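Prophenoloxidase b (Marsupenaeus japonicus, PDB 3WKY) probably acts, once activated from its zymogen, as a type 3 copper phenoloxidase that hydroxylates monophenols and oxidises o-diphenols in shrimp hemolymph. Local coordinates at residues A[82-87]-A[116-121]; A[282-287]-A[369-374]. All coordinates share one frame; numbering follows the deposited sequence. Where two conformers were deposited one is given.

Contact 1. Residues A[82-87]-A[116-121]; sequences DLSKVF and LYHTYY
Phe87 turns the edge of its ring toward Thr119, whose OG1 lies near the ring plane, 3.6 Å from CD2. The same oxygen comes closer still to the start of the side chain, with Thr119 OG1 3.2 Å from Phe87 CB, and the two side chains cross at about a right angle. Thr119 OG1 sits beside its own backbone N (chi1 -67°) and is hydrogen-bonded back to Ala115 O, one turn earlier in its helix, so its close approach to Phe87 is van der Waals contact. Farther out on the ring, Leu116 CD2 meets Phe87 CE2 at 3.9 Å, an apolar contact that belongs to one of two modelled conformers of the leucine and is therefore less certain. These residues join helix 74-89 to helix 109-122 in the all-alpha hemocyanin domain, and the short segments run at 49° to one another with their axes 8.9 Å apart at closest approach. The backbones come nearest at Ser84 and Thr119, whose CA atoms are separated by 5.8 Å, consistent with the small side chain of Ser84. Its OG is held by its own helix, through Val80 O and Lys81 O, and meets the rim of the His118 imidazole near the ring plane, with Ser84 OG 3.4 Å from His118 CD2. His118 extends toward Ser84 with CG anti to its backbone N (chi1 179°), while ND1 is hydrogen-bonded to Leu204 O and so ties helix 109-122 to helix 193-205. Leu96 and Val99 also pack on Phe87, whose side chain is thus shared between helices 74-89, 93-103 and 109-122.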
loop_
_atom_site.group_PDB
_atom_site.type_symbol
_atom_site.label_atom_id
_atom_site.label_comp_id
_atom_site.label_asym_id
_atom_site.label_seq_id
_atom_site.Cartn_x
_atom_site.Cartn_y
_atom_site.Cartn_z
ATOM N N ASP A 82 -3.143 -43.857 18.875
ATOM C CA ASP A 82 -3.471 -45.231 18.483
ATOM C C ASP A 82 -2.371 -46.237 18.852
ATOM O O ASP A 82 -2.672 -47.339 19.311
ATOM C CB ASP A 82 -3.795 -45.320 16.986
ATOM C CG ASP A 82 -5.121 -44.662 16.630
ATOM O OD1 ASP A 82 -5.857 -44.260 17.557
ATOM O OD2 ASP A 82 -5.429 -44.557 15.418
ATOM N N LEU A 83 -1.106 -45.861 18.663
ATOM C CA LEU A 83 0.021 -46.713 19.058
ATOM C C LEU A 83 0.140 -46.840 20.574
ATOM O O LEU A 83 0.310 -47.942 21.104
ATOM C CB LEU A 83 1.339 -46.187 18.490
ATOM C CG LEU A 83 2.589 -47.009 18.813
ATOM C CD1 LEU A 83 2.417 -48.466 18.381
ATOM C CD2 LEU A 83 3.835 -46.403 18.171
ATOM N N SER A 84 0.066 -45.714 21.277
ATOM C CA SER A 84 0.180 -45.748 22.730
ATOM C C SER A 84 -0.946 -46.578 23.342
ATOM O O SER A 84 -0.758 -47.197 24.388
ATOM C CB SER A 84 0.189 -44.330 23.316
ATOM O OG SER A 84 -1.015 -43.658 23.017
ATOM N N LYS A 85 -2.107 -46.590 22.692
ATOM C CA LYS A 85 -3.253 -47.349 23.191
ATOM C C LYS A 85 -2.888 -48.823 23.360
ATOM O O LYS A 85 -3.219 -49.445 24.371
ATOM C CB LYS A 85 -4.452 -47.207 22.250
ATOM C CG LYS A 85 -5.626 -48.135 22.592
ATOM C CD LYS A 85 -6.729 -48.060 21.549
ATOM C CE LYS A 85 -7.763 -49.164 21.748
ATOM N NZ LYS A 85 -8.487 -49.031 23.038
ATOM N N VAL A 86 -2.187 -49.370 22.372
ATOM C CA VAL A 86 -1.749 -50.758 22.425
ATOM C C VAL A 86 -0.711 -50.967 23.524
ATOM O O VAL A 86 -0.785 -51.949 24.263
ATOM C CB VAL A 86 -1.201 -51.232 21.057
ATOM C CG1 VAL A 86 -0.736 -52.680 21.135
ATOM C CG2 VAL A 86 -2.262 -51.071 19.984
ATOM N N PHE A 87 0.240 -50.038 23.640
ATOM C CA PHE A 87 1.265 -50.099 24.680
ATOM C C PHE A 87 0.622 -50.050 26.070
ATOM O O PHE A 87 0.970 -50.819 26.965
ATOM C CB PHE A 87 2.228 -48.910 24.576
ATOM C CG PHE A 87 3.153 -48.949 23.381
ATOM C CD1 PHE A 87 3.275 -50.086 22.593
ATOM C CD2 PHE A 87 3.926 -47.836 23.068
ATOM C CE1 PHE A 87 4.143 -50.103 21.497
ATOM C CE2 PHE A 87 4.794 -47.843 21.982
ATOM C CZ PHE A 87 4.905 -48.980 21.196
ATOM N N LEU A 116 5.772 -43.937 23.328
ATOM C CA LEU A 116 6.450 -44.534 24.479
ATOM C C LEU A 116 6.442 -43.606 25.690
ATOM O O LEU A 116 6.119 -44.019 26.807
ATOM C CB LEU A 116 7.897 -44.888 24.133
ATOM C CG LEU A 116 8.198 -46.323 23.711
ATOM C CD1 LEU A 116 9.703 -46.521 23.608
ATOM C CD2 LEU A 116 7.587 -47.303 24.710
ATOM N N TYR A 117 6.805 -42.342 25.477
ATOM C CA TYR A 117 6.790 -41.376 26.580
ATOM C C TYR A 117 5.374 -41.219 27.119
ATOM O O TYR A 117 5.167 -41.175 28.336
ATOM C CB TYR A 117 7.339 -40.011 26.136
ATOM C CG TYR A 117 8.851 -39.894 26.130
ATOM C CD1 TYR A 117 9.544 -39.539 27.274
ATOM C CD2 TYR A 117 9.581 -40.098 24.959
ATOM C CE1 TYR A 117 10.928 -39.414 27.268
ATOM C CE2 TYR A 117 10.964 -39.977 24.941
ATOM C CZ TYR A 117 11.631 -39.637 26.095
ATOM O OH TYR A 117 13.006 -39.516 26.071
ATOM N N HIS A 118 4.393 -41.129 26.225
ATOM C CA HIS A 118 3.007 -40.983 26.666
ATOM C C HIS A 118 2.585 -42.182 27.509
ATOM O O HIS A 118 1.849 -42.046 28.498
ATOM C CB HIS A 118 2.051 -40.842 25.482
ATOM C CG HIS A 118 0.616 -40.725 25.882
ATOM N ND1 HIS A 118 0.169 -39.789 26.799
ATOM C CD2 HIS A 118 -0.481 -41.419 25.498
ATOM C CE1 HIS A 118 -1.134 -39.916 26.953
ATOM N NE2 HIS A 118 -1.557 -40.899 26.171
ATOM N N THR A 119 3.062 -43.354 27.107
ATOM C CA THR A 119 2.765 -44.604 27.814
ATOM C C THR A 119 3.253 -44.585 29.264
ATOM O O THR A 119 2.555 -45.075 30.163
ATOM C CB THR A 119 3.355 -45.798 27.057
ATOM O OG1 THR A 119 2.662 -45.946 25.810
ATOM C CG2 THR A 119 3.212 -47.088 27.878
ATOM N N TYR A 120 4.430 -44.019 29.506
ATOM C CA TYR A 120 4.919 -43.903 30.881
ATOM C C TYR A 120 4.032 -43.001 31.739
ATOM O O TYR A 120 3.918 -43.214 32.942
ATOM C CB TYR A 120 6.362 -43.400 30.920
ATOM C CG TYR A 120 7.424 -44.463 30.752
ATOM C CD1 TYR A 120 7.628 -45.081 29.524
ATOM C CD2 TYR A 120 8.249 -44.825 31.814
ATOM C CE1 TYR A 120 8.610 -46.036 29.356
ATOM C CE2 TYR A 120 9.245 -45.785 31.651
ATOM C CZ TYR A 120 9.414 -46.385 30.417
ATOM O OH TYR A 120 10.392 -47.338 30.234
ATOM N N TYR A 121 3.409 -41.991 31.134
ATOM C CA TYR A 121 2.490 -41.138 31.880
ATOM C C TYR A 121 1.163 -41.840 32.143
ATOM O O TYR A 121 0.567 -41.681 33.201
ATOM C CB TYR A 121 2.240 -39.803 31.147
ATOM C CG TYR A 121 3.407 -38.863 31.273
ATOM C CD1 TYR A 121 3.604 -38.140 32.441
ATOM C CD2 TYR A 121 4.322 -38.710 30.236
ATOM C CE1 TYR A 121 4.675 -37.291 32.581
ATOM C CE2 TYR A 121 5.403 -37.860 30.368
ATOM C CZ TYR A 121 5.569 -37.156 31.550
ATOM O OH TYR A 121 6.634 -36.315 31.710
#

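Contact 2. Residues A[282-287]-A[369-374]; sequences DIREIP and DPAKKH
Arg284 lays one face of its guanidinium against Ala371, with Ala371 CB over the centre of the group and 3.9 Å from Arg284 CZ. This is loop-to-loop packing in the copper-containing hemocyanin domain: the extended residues 282-287 run past a type I beta turn, Asp369 to Lys372, closed by Lys372 N to Asp369 O. One backbone bond joins the two, Arg284 N to Pro370 O at 2.9 Å (N-H...O 146°), and Ile283 CA adds a CA-H...O contact to the same oxygen. Asp282 O takes two donors, Arg284 NH2 at 2.8 Å and Arg284 NE at 3.2 Å. That oxygen lies in the guanidinium plane, so both bonds fix the rotation of the group; NH2 is tilted 22° from the carbonyl plane, whereas NE stands well above it. An alanine in place of Arg284 would probably leave Asp282 O without these two donors and open a gap over Ala371 CB. The Asp369 side chain, at the start of the turn, accepts from Lys373 N at OD1 and His374 N at OD2, both on the syn side, and OD2 also bonds to Thr376 OG1. A second subunit supplies further donors, its Arg180 bonding to Arg284 O, Glu285 O and Ala371 O. Ser295 of a third subunit bonds to Asp282 OD2, so the contact lies where three copies meet. Ile286 CD1 packs on Lys372 CB at 3.8 Å. Glu285, bent at chi2 (-72°), uses the anti lone pair of OE2 to accept from Ile286 N at 3.0 Å, while Lys372 CE touches that oxygen and Lys372 NZ stays 4.3 Å from Glu285 OE2, too far for a salt bridge.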
loop_
_atom_site.group_PDB
_atom_site.type_symbol
_atom_site.label_atom_id
_atom_site.label_comp_id
_atom_site.label_asym_id
_atom_site.label_seq_id
_atom_site.Cartn_x
_atom_site.Cartn_y
_atom_site.Cartn_z
ATOM N N ASP A 282 -2.957 -18.873 4.300
ATOM C CA ASP A 282 -3.811 -20.057 4.177
ATOM C C ASP A 282 -2.952 -21.277 3.885
ATOM O O ASP A 282 -2.047 -21.216 3.047
ATOM C CB ASP A 282 -4.796 -19.909 3.001
ATOM C CG ASP A 282 -5.777 -18.754 3.165
ATOM O OD1 ASP A 282 -5.978 -18.245 4.283
ATOM O OD2 ASP A 282 -6.393 -18.370 2.147
ATOM N N ILE A 283 -3.221 -22.388 4.564
ATOM C CA ILE A 283 -2.458 -23.596 4.291
ATOM C C ILE A 283 -3.241 -24.464 3.353
ATOM O O ILE A 283 -4.267 -25.026 3.725
ATOM C CB ILE A 283 -2.169 -24.408 5.558
ATOM C CG1 ILE A 283 -1.344 -23.579 6.528
ATOM C CG2 ILE A 283 -1.435 -25.696 5.189
ATOM C CD1 ILE A 283 -0.019 -23.100 5.971
ATOM N N ARG A 284 -2.768 -24.552 2.117
ATOM C CA ARG A 284 -3.433 -25.378 1.126
ATOM C C ARG A 284 -2.762 -26.745 1.140
ATOM O O ARG A 284 -1.673 -26.928 0.606
ATOM C CB ARG A 284 -3.389 -24.701 -0.232
ATOM C CG ARG A 284 -4.454 -23.626 -0.307
ATOM C CD ARG A 284 -3.928 -22.348 -0.856
ATOM N NE ARG A 284 -3.008 -21.675 0.058
ATOM C CZ ARG A 284 -2.290 -20.620 -0.308
ATOM N NH1 ARG A 284 -2.396 -20.165 -1.550
ATOM N NH2 ARG A 284 -1.470 -20.026 0.550
ATOM N N GLU A 285 -3.406 -27.677 1.836
ATOM C CA GLU A 285 -2.838 -28.993 2.070
ATOM C C GLU A 285 -2.846 -29.857 0.821
ATOM O O GLU A 285 -3.428 -29.494 -0.212
ATOM C CB GLU A 285 -3.624 -29.721 3.168
ATOM C CG GLU A 285 -3.034 -29.580 4.557
ATOM C CD GLU A 285 -1.748 -30.386 4.742
ATOM O OE1 GLU A 285 -1.279 -30.466 5.890
ATOM O OE2 GLU A 285 -1.200 -30.934 3.750
ATOM N N ILE A 286 -2.163 -30.991 0.926
ATOM C CA ILE A 286 -2.296 -32.080 -0.034
ATOM C C ILE A 286 -2.793 -33.266 0.780
ATOM O O ILE A 286 -2.069 -33.758 1.640
ATOM C CB ILE A 286 -0.950 -32.438 -0.674
ATOM C CG1 ILE A 286 -0.335 -31.201 -1.333
ATOM C CG2 ILE A 286 -1.124 -33.587 -1.694
ATOM C CD1 ILE A 286 1.123 -31.369 -1.725
ATOM N N PRO A 287 -4.042 -33.703 0.546
ATOM C CA PRO A 287 -4.962 -33.172 -0.464
ATOM C C PRO A 287 -5.577 -31.840 -0.052
ATOM O O PRO A 287 -5.633 -31.517 1.143
ATOM C CB PRO A 287 -6.051 -34.246 -0.537
ATOM C CG PRO A 287 -6.096 -34.788 0.863
ATOM C CD PRO A 287 -4.664 -34.779 1.342
ATOM N N ASP A 369 6.241 -22.153 2.863
ATOM C CA ASP A 369 5.714 -22.846 1.663
ATOM C C ASP A 369 4.262 -23.289 1.926
ATOM O O ASP A 369 3.967 -24.486 1.991
ATOM C CB ASP A 369 6.635 -24.039 1.341
ATOM C CG ASP A 369 6.210 -24.822 0.099
ATOM O OD1 ASP A 369 5.501 -24.280 -0.773
ATOM O OD2 ASP A 369 6.598 -26.003 0.008
ATOM N N PRO A 370 3.347 -22.314 2.111
ATOM C CA PRO A 370 2.001 -22.625 2.613
ATOM C C PRO A 370 1.084 -23.327 1.619
ATOM O O PRO A 370 0.081 -23.906 2.048
ATOM C CB PRO A 370 1.428 -21.242 2.969
ATOM C CG PRO A 370 2.130 -20.307 2.022
ATOM C CD PRO A 370 3.549 -20.863 1.940
ATOM N N ALA A 371 1.406 -23.274 0.328
ATOM C CA ALA A 371 0.605 -23.975 -0.680
ATOM C C ALA A 371 1.283 -25.277 -1.117
ATOM O O ALA A 371 0.834 -25.942 -2.073
ATOM C CB ALA A 371 0.353 -23.079 -1.874
ATOM N N LYS A 372 2.365 -25.627 -0.421
ATOM C CA LYS A 372 3.075 -26.882 -0.656
ATOM C C LYS A 372 3.468 -27.066 -2.123
ATOM O O LYS A 372 3.188 -28.096 -2.728
ATOM C CB LYS A 372 2.224 -28.051 -0.155
ATOM C CG LYS A 372 1.880 -27.873 1.323
ATOM C CD LYS A 372 1.265 -29.111 1.920
ATOM C CE LYS A 372 1.330 -29.031 3.438
ATOM N NZ LYS A 372 2.735 -29.128 3.915
ATOM N N LYS A 373 4.128 -26.048 -2.670
ATOM C CA LYS A 373 4.574 -26.038 -4.056
ATOM C C LYS A 373 5.989 -26.582 -4.175
ATOM O O LYS A 373 6.423 -26.988 -5.250
ATOM C CB LYS A 373 4.563 -24.593 -4.575
ATOM C CG LYS A 373 3.166 -23.981 -4.663
ATOM C CD LYS A 373 3.204 -22.446 -4.779
ATOM C CE LYS A 373 4.078 -21.967 -5.904
ATOM N NZ LYS A 373 4.031 -20.469 -6.020
ATOM N N HIS A 374 6.716 -26.582 -3.066
ATOM C CA HIS A 374 8.161 -26.724 -3.144
ATOM C C HIS A 374 8.725 -27.988 -2.496
ATOM O O HIS A 374 9.941 -28.102 -2.319
ATOM C CB HIS A 374 8.826 -25.474 -2.553
ATOM C CG HIS A 374 8.507 -24.215 -3.307
ATOM N ND1 HIS A 374 8.952 -23.986 -4.594
ATOM C CD2 HIS A 374 7.789 -23.119 -2.953
ATOM C CE1 HIS A 374 8.522 -22.802 -4.999
ATOM N NE2 HIS A 374 7.813 -22.258 -4.026
#

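In the fold
Both segments of contact 1 precede those of contact 2 in the sequence; the contact centres are 31 Å apart and their nearest atoms about 17 Å, so they do not touch. The first is buried helix packing in the all-alpha domain, its centre about 20 Å from the centre of the chain; the centre of the second, in the copper-containing domain, lies about 29 Å from that point, where other subunits reach it. The His118 ND1 bond to Leu204 O links contact 1 to helix 193-205, which carries His199 and His203 of the Cu2-O2 cluster site. Segment 369-374 lies in the chain between helix 356-365, bearing His357 and His361, and helix 391-409, bearing His397. Neither contact includes a residue of the copper pocket.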